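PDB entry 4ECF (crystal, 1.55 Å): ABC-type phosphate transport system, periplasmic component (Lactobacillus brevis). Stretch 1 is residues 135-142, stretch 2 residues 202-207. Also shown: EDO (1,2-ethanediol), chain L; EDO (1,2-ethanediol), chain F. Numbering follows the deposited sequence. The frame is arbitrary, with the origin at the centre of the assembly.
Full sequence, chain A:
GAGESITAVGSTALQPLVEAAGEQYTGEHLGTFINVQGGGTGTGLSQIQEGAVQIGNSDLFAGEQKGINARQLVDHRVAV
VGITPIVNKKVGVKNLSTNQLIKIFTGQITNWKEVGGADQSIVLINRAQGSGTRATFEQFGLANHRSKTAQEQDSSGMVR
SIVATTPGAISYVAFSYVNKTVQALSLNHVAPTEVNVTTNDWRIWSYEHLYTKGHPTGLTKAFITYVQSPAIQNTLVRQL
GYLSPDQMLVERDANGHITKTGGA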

ATOM      1  N   ALA A 135       5.783   5.600  -3.370  1.00 17.59           N
ATOM      2  CA  ALA A 135       5.951   6.890  -2.709  1.00 19.21           C
ATOM      3  C   ALA A 135       6.216   6.737  -1.224  1.00 19.35           C
ATOM      4  O   ALA A 135       7.071   7.397  -0.650  1.00 18.19           O
ATOM      5  CB  ALA A 135       4.745   7.783  -2.977  1.00 19.99           C
ATOM      6  N   THR A 136       5.462   5.835  -0.596  1.00 18.32           N
ATOM      7  CA  THR A 136       5.564   5.624   0.857  1.00 17.56           C
ATOM      8  C   THR A 136       6.895   5.001   1.198  1.00 16.87           C
ATOM      9  O   THR A 136       7.567   5.398   2.165  1.00 17.78           O
ATOM     10  CB  THR A 136       4.372   4.764   1.366  1.00 18.92           C
ATOM     11  OG1 THR A 136       3.155   5.457   1.062  1.00 18.14           O
ATOM     12  CG2 THR A 136       4.468   4.617   2.869  1.00 20.69           C
ATOM     13  N   PHE A 137       7.337   4.085   0.341  1.00 17.97           N
ATOM     14  CA  PHE A 137       8.578   3.353   0.562  1.00 16.43           C
ATOM     15  C   PHE A 137       9.779   4.312   0.422  1.00 16.90           C
ATOM     16  O   PHE A 137      10.680   4.344   1.285  1.00 16.80           O
ATOM     17  CB  PHE A 137       8.686   2.160  -0.396  1.00 16.34           C
ATOM     18  CG  PHE A 137       9.935   1.333  -0.189  1.00 17.37           C
ATOM     19  CD1 PHE A 137      10.048   0.506   0.913  1.00 19.14           C
ATOM     20  CD2 PHE A 137      11.003   1.385  -1.099  1.00 19.64           C
ATOM     21  CE1 PHE A 137      11.176  -0.292   1.105  1.00 19.48           C
ATOM     22  CE2 PHE A 137      12.146   0.606  -0.891  1.00 20.44           C
ATOM     23  CZ  PHE A 137      12.224  -0.232   0.196  1.00 18.92           C
ATOM     24  N   GLU A 138       9.742   5.161  -0.599  1.00 17.35           N
ATOM     25  CA  GLU A 138      10.848   6.140  -0.787  1.00 17.05           C
ATOM     26  C   GLU A 138      10.931   7.127   0.375  1.00 19.99           C
ATOM     27  O   GLU A 138      12.020   7.411   0.885  1.00 20.11           O
ATOM     28  CB  GLU A 138      10.748   6.821  -2.182  1.00 22.40           C
ATOM     29  CG  GLU A 138      10.953   5.784  -3.318  1.00 22.69           C
ATOM     30  CD  GLU A 138      11.198   6.317  -4.735  1.00 33.46           C
ATOM     31  OE1 GLU A 138      10.792   7.453  -5.026  1.00 33.21           O
ATOM     32  OE2 GLU A 138      11.748   5.562  -5.582  1.00 38.30           O
ATOM     33  N   GLN A 139       9.765   7.633   0.815  1.00 17.52           N
ATOM     34  CA  GLN A 139       9.750   8.612   1.863  1.00 20.09           C
ATOM     35  C   GLN A 139      10.158   8.011   3.232  1.00 19.89           C
ATOM     36  O   GLN A 139      10.984   8.581   3.932  1.00 21.51           O
ATOM     37  CB  GLN A 139       8.391   9.291   1.941  1.00 22.54           C
ATOM     38  CG  GLN A 139       8.286  10.287   3.087  1.00 24.26           C
ATOM     39  CD  GLN A 139       7.084  11.221   2.944  1.00 27.03           C
ATOM     40  OE1 GLN A 139       6.170  10.974   2.136  1.00 27.87           O
ATOM     41  NE2 GLN A 139       7.092  12.309   3.718  1.00 28.48           N
ATOM     42  N   PHE A 140       9.537   6.890   3.624  1.00 18.19           N
ATOM     43  CA  PHE A 140       9.687   6.385   4.980  1.00 18.47           C
ATOM     44  C   PHE A 140      10.634   5.206   5.148  1.00 17.77           C
ATOM     45  O   PHE A 140      11.060   4.895   6.281  1.00 20.13           O
ATOM     46  CB  PHE A 140       8.288   6.068   5.556  1.00 18.96           C
ATOM     47  CG  PHE A 140       7.392   7.271   5.626  1.00 20.17           C
ATOM     48  CD1 PHE A 140       7.617   8.239   6.584  1.00 22.94           C
ATOM     49  CD2 PHE A 140       6.344   7.443   4.737  1.00 19.62           C
ATOM     50  CE1 PHE A 140       6.837   9.374   6.634  1.00 26.07           C
ATOM     51  CE2 PHE A 140       5.555   8.584   4.774  1.00 23.37           C
ATOM     52  CZ  PHE A 140       5.804   9.547   5.725  1.00 25.14           C
ATOM     53  N   GLY A 141      10.972   4.562   4.036  1.00 16.24           N
ATOM     54  CA  GLY A 141      11.982   3.498   3.944  1.00 15.84           C
ATOM     55  C   GLY A 141      13.375   3.952   3.502  1.00 16.64           C
ATOM     56  O   GLY A 141      14.386   3.574   4.107  1.00 18.64           O
ATOM     57  N   LEU A 142      13.384   4.796   2.481  1.00 16.72           N
ATOM     58  CA  LEU A 142      14.631   5.264   1.834  1.00 17.44           C
ATOM     59  C   LEU A 142      15.048   6.711   2.188  1.00 16.66           C
ATOM     60  O   LEU A 142      15.928   7.277   1.515  1.00 18.35           O
ATOM     61  CB  LEU A 142      14.555   5.066   0.321  1.00 18.57           C
ATOM     62  CG  LEU A 142      14.208   3.673  -0.227  1.00 19.06           C
ATOM     63  CD1 LEU A 142      14.259   3.693  -1.768  1.00 19.23           C
ATOM     64  CD2 LEU A 142      15.162   2.614   0.260  1.00 16.49           C
ATOM     65  N   TRP A 202       7.947   0.465  13.280  1.00 19.43           N
ATOM     66  CA  TRP A 202       8.032   0.224  11.844  1.00 17.56           C
ATOM     67  C   TRP A 202       7.430   1.457  11.164  1.00 16.43           C
ATOM     68  O   TRP A 202       6.256   1.772  11.391  1.00 19.35           O
ATOM     69  CB  TRP A 202       7.194  -1.022  11.471  1.00 18.12           C
ATOM     70  CG  TRP A 202       7.349  -1.323  10.001  1.00 16.73           C
ATOM     71  CD1 TRP A 202       6.559  -0.844   8.946  1.00 16.62           C
ATOM     72  CD2 TRP A 202       8.404  -2.086   9.369  1.00 17.19           C
ATOM     73  NE1 TRP A 202       7.057  -1.286   7.740  1.00 16.74           N
ATOM     74  CE2 TRP A 202       8.138  -2.073   7.945  1.00 15.81           C
ATOM     75  CE3 TRP A 202       9.469  -2.846   9.838  1.00 16.28           C
ATOM     76  CZ2 TRP A 202       8.988  -2.696   7.024  1.00 14.46           C
ATOM     77  CZ3 TRP A 202      10.279  -3.489   8.909  1.00 16.11           C
ATOM     78  CH2 TRP A 202      10.023  -3.431   7.537  1.00 14.56           C
ATOM     79  N   ARG A 203       8.244   2.214  10.439  1.00 17.03           N
ATOM     80  CA  ARG A 203       7.851   3.538   9.937  1.00 18.90           C
ATOM     81  C   ARG A 203       7.188   3.505   8.572  1.00 18.45           C
ATOM     82  O   ARG A 203       6.623   4.530   8.117  1.00 17.20           O
ATOM     83  CB  ARG A 203       9.083   4.439   9.845  1.00 19.35           C
ATOM     84  CG  ARG A 203       9.658   4.813  11.216  1.00 25.72           C
ATOM     85  CD  ARG A 203      10.872   5.732  11.095  1.00 39.24           C
ATOM     86  NE  ARG A 203      10.550   7.049  10.501  1.00 55.17           N
ATOM     87  CZ  ARG A 203      10.910   7.478   9.284  1.00 57.24           C
ATOM     88  NH1 ARG A 203      11.618   6.712   8.453  1.00 58.00           N
ATOM     89  NH2 ARG A 203      10.559   8.696   8.893  1.00 53.44           N
ATOM     90  N   ILE A 204       7.309   2.398   7.869  1.00 18.41           N
ATOM     91  CA  ILE A 204       6.825   2.347   6.460  1.00 16.52           C
ATOM     92  C   ILE A 204       5.363   1.856   6.425  1.00 16.66           C
ATOM     93  O   ILE A 204       5.096   0.658   6.443  1.00 16.22           O
ATOM     94  CB  ILE A 204       7.718   1.471   5.536  1.00 17.50           C
ATOM     95  CG1 ILE A 204       9.208   1.544   5.901  1.00 18.48           C
ATOM     96  CG2 ILE A 204       7.444   1.882   4.095  1.00 17.31           C
ATOM     97  CD1 ILE A 204      10.050   0.642   5.009  1.00 16.90           C
ATOM     98  N   TRP A 205       4.429   2.821   6.354  1.00 18.28           N
ATOM     99  CA  TRP A 205       3.003   2.562   6.419  1.00 17.93           C
ATOM    100  C   TRP A 205       2.335   3.801   5.903  1.00 18.46           C
ATOM    101  O   TRP A 205       2.936   4.909   5.887  1.00 15.29           O
ATOM    102  CB  TRP A 205       2.509   2.199   7.820  1.00 17.16           C
ATOM    103  CG  TRP A 205       2.790   3.218   8.888  1.00 16.96           C
ATOM    104  CD1 TRP A 205       3.815   3.211   9.816  1.00 18.09           C
ATOM    105  CD2 TRP A 205       1.949   4.341   9.232  1.00 18.50           C
ATOM    106  NE1 TRP A 205       3.706   4.279  10.666  1.00 18.36           N
ATOM    107  CE2 TRP A 205       2.599   5.010  10.363  1.00 20.11           C
ATOM    108  CE3 TRP A 205       0.782   4.894   8.691  1.00 17.95           C
ATOM    109  CZ2 TRP A 205       2.060   6.140  10.949  1.00 20.73           C
ATOM    110  CZ3 TRP A 205       0.249   6.038   9.312  1.00 21.35           C
ATOM    111  CH2 TRP A 205       0.892   6.643  10.410  1.00 19.50           C
ATOM    112  N   SER A 206       1.095   3.662   5.473  1.00 17.39           N
ATOM    113  CA  SER A 206       0.300   4.844   5.116  1.00 19.06           C
ATOM    114  C   SER A 206      -1.168   4.646   5.473  1.00 17.08           C
ATOM    115  O   SER A 206      -1.601   3.528   5.719  1.00 17.79           O
ATOM    116  CB  SER A 206       0.421   5.202   3.635  1.00 21.43           C
ATOM    117  OG  SER A 206      -0.300   4.289   2.819  1.00 23.73           O
ATOM    118  N   TYR A 207      -1.923   5.740   5.415  1.00 19.22           N
ATOM    119  CA  TYR A 207      -3.365   5.677   5.548  1.00 17.88           C
ATOM    120  C   TYR A 207      -3.937   5.254   4.190  1.00 17.16           C
ATOM    121  O   TYR A 207      -3.376   5.569   3.143  1.00 20.31           O
ATOM    122  CB  TYR A 207      -3.971   7.030   5.973  1.00 18.90           C
ATOM    123  CG  TYR A 207      -3.488   7.505   7.335  1.00 18.27           C
ATOM    124  CD1 TYR A 207      -3.989   6.961   8.519  1.00 18.50           C
ATOM    125  CD2 TYR A 207      -2.522   8.502   7.425  1.00 18.02           C
ATOM    126  CE1 TYR A 207      -3.525   7.405   9.771  1.00 18.71           C
ATOM    127  CE2 TYR A 207      -2.053   8.939   8.667  1.00 20.75           C
ATOM    128  CZ  TYR A 207      -2.598   8.393   9.840  1.00 21.19           C
ATOM    129  OH  TYR A 207      -2.136   8.828  11.097  1.00 21.62           O
TER
HETATM  130  C1  EDO L 310      14.205   6.059   6.571  1.00 36.34           C
HETATM  131  O1  EDO L 310      13.305   6.877   5.778  1.00 31.46           O
HETATM  132  C2  EDO L 310      14.601   6.764   7.875  1.00 43.97           C
HETATM  133  O2  EDO L 310      15.966   7.227   7.873  1.00 51.30           O
HETATM  134  C1  EDO F 304      12.335  -0.039  10.874  1.00 16.95           C
HETATM  135  O1  EDO F 304      13.375   0.906  11.214  1.00 19.30           O
HETATM  136  C2  EDO F 304      11.562   0.329   9.612  1.00 18.44           C
HETATM  137  O2  EDO F 304      10.930   1.605   9.702  1.00 19.66           O
HETATM  138  O   HOH W   1      12.037   9.632   6.304  1.00 54.95           O

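This is a small, mainly apolar packing contact between one helix and a loop leading into a strand, with no direct hydrogen bond between them and a solvent-mediated polar edge. The two stretches together bury 373 Å².

I204 sits at the centre. Its CA-to-CB bond points sideways, but the end of the side chain comes nearer to the helix. I204 CD1 lies 3.6 Å from G141 CA and 4.1 Å from F137 CD1. I204 CG2 lies 4.0 Å from F137 CA and 4.2 Å from T136 CG2. A branched aliphatic side chain suits this place, because its two arms meet different parts of the helical stretch. G141 has no side chain, and the space is tight: an ideal CB would lie 3.1 Å from I204 CD1 and 2.7 Å from F137 O.

T136 points toward the second stretch. Its methyl CG2 is 3.4 Å from W205 O, and its OG1 is 3.8 Å from S206 CB. T136 OG1 is hydrogen-bonded elsewhere in the structure, so burying this hydroxyl leaves it satisfied. The small S206 side chain also points toward the helix.

F140 and R203 form the more open side. Both point toward the opposing stretch. The guanidinium meets the edge of the F140 ring, with R203 NH2 3.8 Å from F140 CD1. R203 NH1 comes within 2.9 Å of F140 O, but the angle is too poor for a hydrogen bond.

Solvent links the stretches here. Water 1 donates to Q139 O (2.8 Å) and accepts from R203 NH2 (3.1 Å). The chain L ethanediol, probably from the crystallisation liquor, adds weak hydrogen bonds: its O1 donates to F140 O at 3.0 Å and accepts from R203 NH1 at 3.2 Å.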